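Local coordinates for protein putative peptidase M23 (Pseudomonas aeruginosa PAO1, PDB 2HSI) that binds a zinc ion and probably acts as a metalloendopeptidase of the M23 family, whose members commonly cleave peptide links in peptidoglycan, at residues Pro149-Pro157 against Ile193-Val201; Gln220-His228 against His259-Asn267. All coordinates share one frame; numbering follows the deposited sequence.

Contact 1: Pro149-Pro157 against Ile193-Val201; sequences PSNLMLDKP and IKAPAAGKV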
loop_
_atom_site.group_PDB
_atom_site.type_symbol
_atom_site.label_atom_id
_atom_site.label_comp_id
_atom_site.label_asym_id
_atom_site.label_seq_id
_atom_site.Cartn_x
_atom_site.Cartn_y
_atom_site.Cartn_z
ATOM N N PRO A 149 6.627 2.217 9.547
ATOM C CA PRO A 149 5.214 2.005 9.801
ATOM C C PRO A 149 4.901 1.668 11.258
ATOM O O PRO A 149 5.648 0.920 11.926
ATOM C CB PRO A 149 4.874 0.821 8.902
ATOM C CG PRO A 149 5.807 0.979 7.758
ATOM C CD PRO A 149 7.089 1.387 8.424
ATOM N N SER A 150 3.797 2.232 11.733
ATOM C CA SER A 150 3.324 2.006 13.104
ATOM C C SER A 150 2.938 0.546 13.331
ATOM O O SER A 150 3.191 -0.015 14.397
ATOM C CB SER A 150 2.145 2.935 13.428
ATOM O OG SER A 150 0.921 2.480 12.844
ATOM N N ASN A 151 2.338 -0.060 12.310
ATOM C CA ASN A 151 1.950 -1.469 12.330
ATOM C C ASN A 151 1.930 -2.017 10.922
ATOM O O ASN A 151 1.515 -1.319 9.984
ATOM C CB ASN A 151 0.575 -1.667 12.994
ATOM C CG ASN A 151 -0.473 -0.673 12.505
ATOM O OD1 ASN A 151 -0.315 0.540 12.658
ATOM N ND2 ASN A 151 -1.557 -1.180 11.950
ATOM N N LEU A 152 2.391 -3.256 10.763
ATOM C CA LEU A 152 2.400 -3.884 9.446
ATOM C C LEU A 152 1.144 -4.699 9.229
ATOM O O LEU A 152 0.666 -4.812 8.100
ATOM C CB LEU A 152 3.647 -4.744 9.237
ATOM C CG LEU A 152 5.031 -4.094 9.288
ATOM C CD1 LEU A 152 6.090 -5.166 9.027
ATOM C CD2 LEU A 152 5.173 -2.944 8.303
ATOM N N MET A 153 0.610 -5.266 10.309
ATOM C CA MET A 153 -0.728 -5.837 10.268
ATOM C C MET A 153 -1.707 -4.682 10.389
ATOM O O MET A 153 -1.704 -3.948 11.389
ATOM C CB MET A 153 -0.963 -6.865 11.376
ATOM C CG MET A 153 -2.318 -7.571 11.250
ATOM S SD MET A 153 -2.662 -8.872 12.458
ATOM C CE MET A 153 -4.153 -9.590 11.757
ATOM N N LEU A 154 -2.538 -4.528 9.367
ATOM C CA LEU A 154 -3.412 -3.366 9.233
ATOM C C LEU A 154 -4.815 -3.641 9.740
ATOM O O LEU A 154 -5.306 -4.771 9.657
ATOM C CB LEU A 154 -3.474 -2.933 7.764
ATOM C CG LEU A 154 -2.164 -2.533 7.087
ATOM C CD1 LEU A 154 -2.396 -2.122 5.639
ATOM C CD2 LEU A 154 -1.477 -1.427 7.864
ATOM N N ASP A 155 -5.456 -2.603 10.273
ATOM C CA ASP A 155 -6.866 -2.686 10.603
ATOM C C ASP A 155 -7.670 -2.552 9.331
ATOM O O ASP A 155 -7.250 -1.872 8.397
ATOM C CB ASP A 155 -7.285 -1.559 11.542
ATOM C CG ASP A 155 -6.636 -1.645 12.901
ATOM O OD1 ASP A 155 -6.177 -2.735 13.303
ATOM O OD2 ASP A 155 -6.602 -0.601 13.577
ATOM N N LYS A 156 -8.828 -3.203 9.301
ATOM C CA LYS A 156 -9.839 -2.918 8.292
ATOM C C LYS A 156 -10.209 -1.438 8.411
ATOM O O LYS A 156 -10.421 -0.943 9.519
ATOM C CB LYS A 156 -11.078 -3.787 8.503
ATOM C CG LYS A 156 -10.884 -5.247 8.155
ATOM C CD LYS A 156 -12.067 -6.081 8.611
ATOM C CE LYS A 156 -13.315 -5.735 7.827
ATOM N NZ LYS A 156 -14.487 -6.524 8.288
ATOM N N PRO A 157 -10.232 -0.719 7.276
ATOM C CA PRO A 157 -10.589 0.698 7.284
ATOM C C PRO A 157 -12.074 0.980 7.516
ATOM O O PRO A 157 -12.428 2.098 7.892
ATOM C CB PRO A 157 -10.147 1.188 5.909
ATOM C CG PRO A 157 -10.081 -0.014 5.066
ATOM C CD PRO A 157 -9.899 -1.208 5.929
ATOM N N ILE A 193 -14.360 6.057 7.323
ATOM C CA ILE A 193 -13.175 5.320 6.879
ATOM C C ILE A 193 -12.025 5.661 7.808
ATOM O O ILE A 193 -11.684 6.832 7.969
ATOM C CB ILE A 193 -12.795 5.653 5.404
ATOM C CG1 ILE A 193 -13.943 5.272 4.461
ATOM C CG2 ILE A 193 -11.518 4.910 4.981
ATOM C CD1 ILE A 193 -13.777 5.796 3.035
ATOM N N LYS A 194 -11.442 4.633 8.417
ATOM C CA LYS A 194 -10.378 4.818 9.398
ATOM C C LYS A 194 -9.003 4.413 8.862
ATOM O O LYS A 194 -8.898 3.475 8.078
ATOM C CB LYS A 194 -10.720 4.099 10.702
ATOM C CG LYS A 194 -11.927 4.704 11.437
ATOM C CD LYS A 194 -12.639 3.680 12.308
ATOM C CE LYS A 194 -13.554 2.785 11.477
ATOM N NZ LYS A 194 -14.210 1.730 12.295
ATOM N N ALA A 195 -7.966 5.155 9.261
ATOM C CA ALA A 195 -6.580 4.842 8.877
ATOM C C ALA A 195 -6.196 3.445 9.365
ATOM O O ALA A 195 -6.291 3.157 10.562
ATOM C CB ALA A 195 -5.627 5.877 9.432
ATOM N N PRO A 196 -5.802 2.556 8.434
ATOM C CA PRO A 196 -5.388 1.178 8.768
ATOM C C PRO A 196 -4.111 1.108 9.614
ATOM O O PRO A 196 -3.912 0.128 10.348
ATOM C CB PRO A 196 -5.138 0.543 7.387
ATOM C CG PRO A 196 -5.889 1.392 6.417
ATOM C CD PRO A 196 -5.775 2.789 6.976
ATOM N N ALA A 197 -3.259 2.126 9.473
ATOM C CA ALA A 197 -2.064 2.357 10.294
ATOM C C ALA A 197 -1.873 3.857 10.358
ATOM O O ALA A 197 -2.506 4.589 9.590
ATOM C CB ALA A 197 -0.827 1.715 9.649
ATOM N N ALA A 198 -0.970 4.327 11.220
ATOM C CA ALA A 198 -0.652 5.763 11.270
ATOM C C ALA A 198 0.017 6.202 9.975
ATOM O O ALA A 198 0.583 5.387 9.250
ATOM C CB ALA A 198 0.236 6.096 12.461
ATOM N N GLY A 199 -0.063 7.488 9.670
ATOM C CA GLY A 199 0.572 7.993 8.457
ATOM C C GLY A 199 0.294 9.443 8.168
ATOM O O GLY A 199 -0.489 10.085 8.868
ATOM N N LYS A 200 0.945 9.955 7.128
ATOM C CA LYS A 200 0.768 11.332 6.710
ATOM C C LYS A 200 -0.057 11.359 5.417
ATOM O O LYS A 200 0.189 10.563 4.503
ATOM C CB LYS A 200 2.139 11.998 6.514
ATOM C CG LYS A 200 2.079 13.477 6.131
ATOM C CD LYS A 200 3.474 14.048 5.879
ATOM C CE LYS A 200 4.289 14.120 7.161
ATOM N NZ LYS A 200 5.386 15.116 7.068
ATOM N N VAL A 201 -1.045 12.255 5.361
ATOM C CA VAL A 201 -1.832 12.480 4.141
ATOM C C VAL A 201 -0.931 13.164 3.109
ATOM O O VAL A 201 -0.516 14.302 3.301
ATOM C CB VAL A 201 -3.104 13.319 4.422
ATOM C CG1 VAL A 201 -3.940 13.478 3.150
ATOM C CG2 VAL A 201 -3.942 12.668 5.535
HETATM O O HOH W 1 3.019 4.475 10.023
HETATM O O HOH W 2 -8.314 1.428 12.250
#
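S150-P157 runs antiparallel to K194-A198 without forming a regular strand pair, and the shortest bond between them lies at one end, where K194 N gives a nearly straight bond (174°) to a lone pair of P157 O at 2.8 Å. Midway, P196 O is gripped twice, by N151 ND2 at 3.1 Å and by the backbone N of D155. The N151 amide also donates through ND2 to M153 O, 2.8 Å away; both acceptors lie close to the amide plane, which fixes the rotation of the group. CG of N151 sits between its backbone N and carbonyl carbon (chi1 46°), laying OD1 against A197 CB at 3.3 Å. These bonds hold a connecting loop against the turn between strand 192-194, an edge of a small three-stranded sheet, and strand 199-207 of the main antiparallel sheet. On the apolar side L154 reaches CD2 to A197 CB (3.7 Å) and rests its CB on P196 CB, while P157 CB packs on I193 CG2 (4.1 Å) and, more loosely, P196 CG. S150 OG accepts from A198 N at 3.1 Å, and a water bridges S150 N to A198 O. D155 turns its charge to R242; K194 pairs with D159.

Contact 2: Gln220-His228 against His259-Asn267; sequences QGFISMFCH and HMHWNVSLN. With ZN (zinc ion), chain C.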
loop_
_atom_site.group_PDB
_atom_site.type_symbol
_atom_site.label_atom_id
_atom_site.label_comp_id
_atom_site.label_asym_id
_atom_site.label_seq_id
_atom_site.Cartn_x
_atom_site.Cartn_y
_atom_site.Cartn_z
ATOM N N GLN A 220 8.094 4.656 4.139
ATOM C CA GLN A 220 8.938 3.794 3.290
ATOM C C GLN A 220 8.157 3.078 2.183
ATOM O O GLN A 220 8.278 1.866 1.992
ATOM C CB GLN A 220 9.774 2.804 4.129
ATOM C CG GLN A 220 10.817 3.472 5.022
ATOM C CD GLN A 220 11.848 2.506 5.573
ATOM O OE1 GLN A 220 12.178 1.493 4.955
ATOM N NE2 GLN A 220 12.390 2.840 6.737
ATOM N N GLY A 221 7.352 3.860 1.481
ATOM C CA GLY A 221 6.585 3.388 0.337
ATOM C C GLY A 221 5.331 2.594 0.642
ATOM O O GLY A 221 4.605 2.218 -0.282
ATOM N N PHE A 222 5.089 2.319 1.927
ATOM C CA PHE A 222 3.922 1.574 2.383
ATOM C C PHE A 222 2.776 2.567 2.450
ATOM O O PHE A 222 2.746 3.423 3.327
ATOM C CB PHE A 222 4.203 0.980 3.767
ATOM C CG PHE A 222 3.145 0.037 4.288
ATOM C CD1 PHE A 222 2.368 -0.741 3.435
ATOM C CD2 PHE A 222 2.986 -0.128 5.673
ATOM C CE1 PHE A 222 1.431 -1.636 3.944
ATOM C CE2 PHE A 222 2.050 -1.016 6.193
ATOM C CZ PHE A 222 1.273 -1.774 5.331
ATOM N N ILE A 223 1.848 2.460 1.505
ATOM C CA ILE A 223 0.854 3.526 1.265
ATOM C C ILE A 223 -0.565 2.952 1.125
ATOM O O ILE A 223 -0.779 1.980 0.381
ATOM C CB ILE A 223 1.260 4.368 0.007
ATOM C CG1 ILE A 223 2.517 5.221 0.302
ATOM C CG2 ILE A 223 0.088 5.265 -0.518
ATOM C CD1 ILE A 223 3.245 5.743 -0.918
ATOM N N SER A 224 -1.528 3.544 1.838
ATOM C CA SER A 224 -2.951 3.268 1.595
ATOM C C SER A 224 -3.572 4.367 0.740
ATOM O O SER A 224 -3.286 5.553 0.925
ATOM C CB SER A 224 -3.742 3.143 2.898
ATOM O OG SER A 224 -3.436 1.934 3.574
ATOM N N MET A 225 -4.420 3.962 -0.194
ATOM C CA MET A 225 -5.201 4.904 -0.985
ATOM C C MET A 225 -6.672 4.544 -0.826
ATOM O O MET A 225 -7.026 3.356 -0.771
ATOM C CB MET A 225 -4.763 4.872 -2.455
ATOM C CG MET A 225 -5.559 5.787 -3.413
ATOM S SD MET A 225 -7.132 5.066 -3.954
ATOM C CE MET A 225 -7.068 5.423 -5.714
ATOM N N PHE A 226 -7.520 5.570 -0.733
ATOM C CA PHE A 226 -8.977 5.396 -0.678
ATOM C C PHE A 226 -9.624 6.336 -1.661
ATOM O O PHE A 226 -9.291 7.512 -1.691
ATOM C CB PHE A 226 -9.516 5.690 0.723
ATOM C CG PHE A 226 -8.902 4.848 1.783
ATOM C CD1 PHE A 226 -9.429 3.601 2.078
ATOM C CD2 PHE A 226 -7.774 5.282 2.465
ATOM C CE1 PHE A 226 -8.854 2.810 3.040
ATOM C CE2 PHE A 226 -7.188 4.478 3.432
ATOM C CZ PHE A 226 -7.732 3.250 3.721
ATOM N N CYS A 227 -10.563 5.826 -2.452
ATOM C CA CYS A 227 -11.218 6.652 -3.457
ATOM C C CYS A 227 -12.743 6.505 -3.442
ATOM O O CYS A 227 -13.286 5.688 -2.692
ATOM C CB CYS A 227 -10.630 6.388 -4.839
ATOM S SG CYS A 227 -10.803 4.690 -5.396
ATOM N N HIS A 228 -13.403 7.330 -4.261
ATOM C CA HIS A 228 -14.873 7.472 -4.325
ATOM C C HIS A 228 -15.514 7.986 -3.033
ATOM O O HIS A 228 -16.682 7.737 -2.799
ATOM C CB HIS A 228 -15.577 6.172 -4.771
ATOM C CG HIS A 228 -14.986 5.544 -5.995
ATOM N ND1 HIS A 228 -15.050 6.133 -7.237
ATOM C CD2 HIS A 228 -14.322 4.376 -6.166
ATOM C CE1 HIS A 228 -14.454 5.354 -8.124
ATOM N NE2 HIS A 228 -14.003 4.281 -7.499
ATOM N N HIS A 259 -19.157 2.852 -3.284
ATOM C CA HIS A 259 -18.000 2.035 -3.627
ATOM C C HIS A 259 -16.809 2.367 -2.717
ATOM O O HIS A 259 -16.009 3.263 -2.997
ATOM C CB HIS A 259 -17.673 2.187 -5.126
ATOM C CG HIS A 259 -16.489 1.391 -5.596
ATOM N ND1 HIS A 259 -15.863 1.643 -6.799
ATOM C CD2 HIS A 259 -15.816 0.358 -5.035
ATOM C CE1 HIS A 259 -14.855 0.805 -6.956
ATOM N NE2 HIS A 259 -14.802 0.016 -5.898
ATOM N N MET A 260 -16.726 1.625 -1.620
ATOM C CA MET A 260 -15.592 1.664 -0.710
ATOM C C MET A 260 -14.405 0.897 -1.322
ATOM O O MET A 260 -14.396 -0.329 -1.347
ATOM C CB MET A 260 -16.025 1.069 0.633
ATOM C CG MET A 260 -14.921 0.818 1.647
ATOM S SD MET A 260 -13.908 2.250 1.982
ATOM C CE MET A 260 -12.430 1.435 2.593
ATOM N N HIS A 261 -13.431 1.634 -1.850
ATOM C CA HIS A 261 -12.253 1.033 -2.482
ATOM C C HIS A 261 -10.978 1.395 -1.724
ATOM O O HIS A 261 -10.709 2.572 -1.468
ATOM C CB HIS A 261 -12.142 1.447 -3.959
ATOM C CG HIS A 261 -11.003 0.796 -4.691
ATOM N ND1 HIS A 261 -11.159 -0.332 -5.466
ATOM C CD2 HIS A 261 -9.691 1.123 -4.773
ATOM C CE1 HIS A 261 -9.994 -0.676 -5.987
ATOM N NE2 HIS A 261 -9.085 0.191 -5.577
ATOM N N TRP A 262 -10.195 0.368 -1.404
ATOM C CA TRP A 262 -8.930 0.504 -0.673
ATOM C C TRP A 262 -7.778 -0.126 -1.458
ATOM O O TRP A 262 -7.813 -1.326 -1.767
ATOM C CB TRP A 262 -9.073 -0.150 0.707
ATOM C CG TRP A 262 -7.825 -0.184 1.592
ATOM C CD1 TRP A 262 -6.812 0.732 1.637
ATOM C CD2 TRP A 262 -7.506 -1.176 2.578
ATOM N NE1 TRP A 262 -5.887 0.372 2.587
ATOM C CE2 TRP A 262 -6.288 -0.797 3.177
ATOM C CE3 TRP A 262 -8.135 -2.355 3.010
ATOM C CZ2 TRP A 262 -5.675 -1.555 4.183
ATOM C CZ3 TRP A 262 -7.524 -3.111 4.008
ATOM C CH2 TRP A 262 -6.303 -2.704 4.583
ATOM N N ASN A 263 -6.781 0.693 -1.800
ATOM C CA ASN A 263 -5.517 0.211 -2.380
ATOM C C ASN A 263 -4.435 0.179 -1.329
ATOM O O ASN A 263 -4.375 1.077 -0.495
ATOM C CB ASN A 263 -5.037 1.132 -3.507
ATOM C CG ASN A 263 -5.889 1.033 -4.752
ATOM O OD1 ASN A 263 -6.375 -0.040 -5.097
ATOM N ND2 ASN A 263 -6.070 2.153 -5.437
ATOM N N VAL A 264 -3.579 -0.845 -1.381
ATOM C CA VAL A 264 -2.343 -0.876 -0.590
ATOM C C VAL A 264 -1.172 -1.010 -1.551
ATOM O O VAL A 264 -1.176 -1.876 -2.425
ATOM C CB VAL A 264 -2.308 -2.024 0.449
ATOM C CG1 VAL A 264 -0.906 -2.148 1.090
ATOM C CG2 VAL A 264 -3.345 -1.801 1.536
ATOM N N SER A 265 -0.185 -0.136 -1.393
ATOM C CA SER A 265 0.995 -0.149 -2.231
ATOM C C SER A 265 2.250 -0.356 -1.381
ATOM O O SER A 265 2.331 0.103 -0.238
ATOM C CB SER A 265 1.076 1.147 -3.032
ATOM O OG SER A 265 2.106 1.137 -4.016
ATOM N N LEU A 266 3.212 -1.064 -1.960
ATOM C CA LEU A 266 4.553 -1.235 -1.400
ATOM C C LEU A 266 5.501 -1.147 -2.574
ATOM O O LEU A 266 5.266 -1.789 -3.602
ATOM C CB LEU A 266 4.717 -2.612 -0.748
ATOM C CG LEU A 266 4.185 -2.885 0.662
ATOM C CD1 LEU A 266 4.090 -4.391 0.876
ATOM C CD2 LEU A 266 5.089 -2.257 1.714
ATOM N N ASN A 267 6.564 -0.362 -2.423
ATOM C CA ASN A 267 7.555 -0.120 -3.487
ATOM C C ASN A 267 6.947 0.104 -4.874
ATOM O O ASN A 267 7.389 -0.493 -5.856
ATOM C CB ASN A 267 8.671 -1.197 -3.530
ATOM C CG ASN A 267 8.139 -2.628 -3.542
ATOM O OD1 ASN A 267 7.974 -3.242 -2.492
ATOM N ND2 ASN A 267 7.835 -3.150 -4.730
HETATM ZN ZN ZN C . -12.925 -1.434 -5.815
HETATM O O HOH W 3 7.232 0.100 0.254
HETATM O O HOH W 4 4.217 2.334 -2.845
HETATM O O HOH W 5 -13.006 4.040 -0.621
#
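F226 and W262 lie side by side with the phenyl and the five-membered ring nearly parallel (planes at 8°) but slid apart, so that F226 CE1 comes to 3.2 Å from W262 CD1 with little overlap. V264 CG2 sits over one face of the indole, toward its rim, while S224 OG meets the edge: NE1 of W262 donates to it at 3.1 Å, almost straight and in the ring plane. That hydroxyl also bonds H218. The F226 edge receives M260 CE at 3.7 Å, and V264 CG1 lies at the edge of F222. Farther along, the H228 and H259 rings are slid apart so that they barely overlap, their planes 24° apart.

The backbones form a buried antiparallel pair in the M23 peptidase part of the chain, with I223-S265 and M225-N263 as hydrogen-bonded pairs; C227 N to H261 O is only a weak bond. On the face opposite W262, C227 SG approaches H261 obliquely and M225 SD lies 3.4 Å from N263 ND2.

Both histidines of the H259-M260-H261 motif have CG anti to the backbone N (chi1 of H261 -176°), and both bind zinc: H261 ND1 at 2.1 Å, H259 NE2 at a longer 2.4 Å. H180 and D184 complete the site. NE2 of H261 donates to N263 OD1 at 2.8 Å, from above the amide carbonyl plane. The N-H on NE2 is used by N263, consistent with ND1 serving the metal, and N263 is a second-shell residue that probably helps fix the ring's rotation.

In the fold
The chain first builds the six-stranded N-terminal sheet, then, after helix 127-141, runs through 149-157 and on past the zinc ligands H180 and D184. Contact 1 closes this 35-residue loop, part of it not modelled, when 193-201 returns. Only then does strand 222-229 enter contact 2, which closes a second loop of 30 residues as strand 260-266 arrives, so the two contacts follow in series and neither crosses nor encloses the other. In space they meet: P157 packs on F226 and W262, L154 on W262, and P149 on F222, laying the loop of contact 1 over one face of the main sheet. At the end away from the zinc, contact 2 bonds to the N-terminal sheet, through Q220 to V62 and N267 to G75.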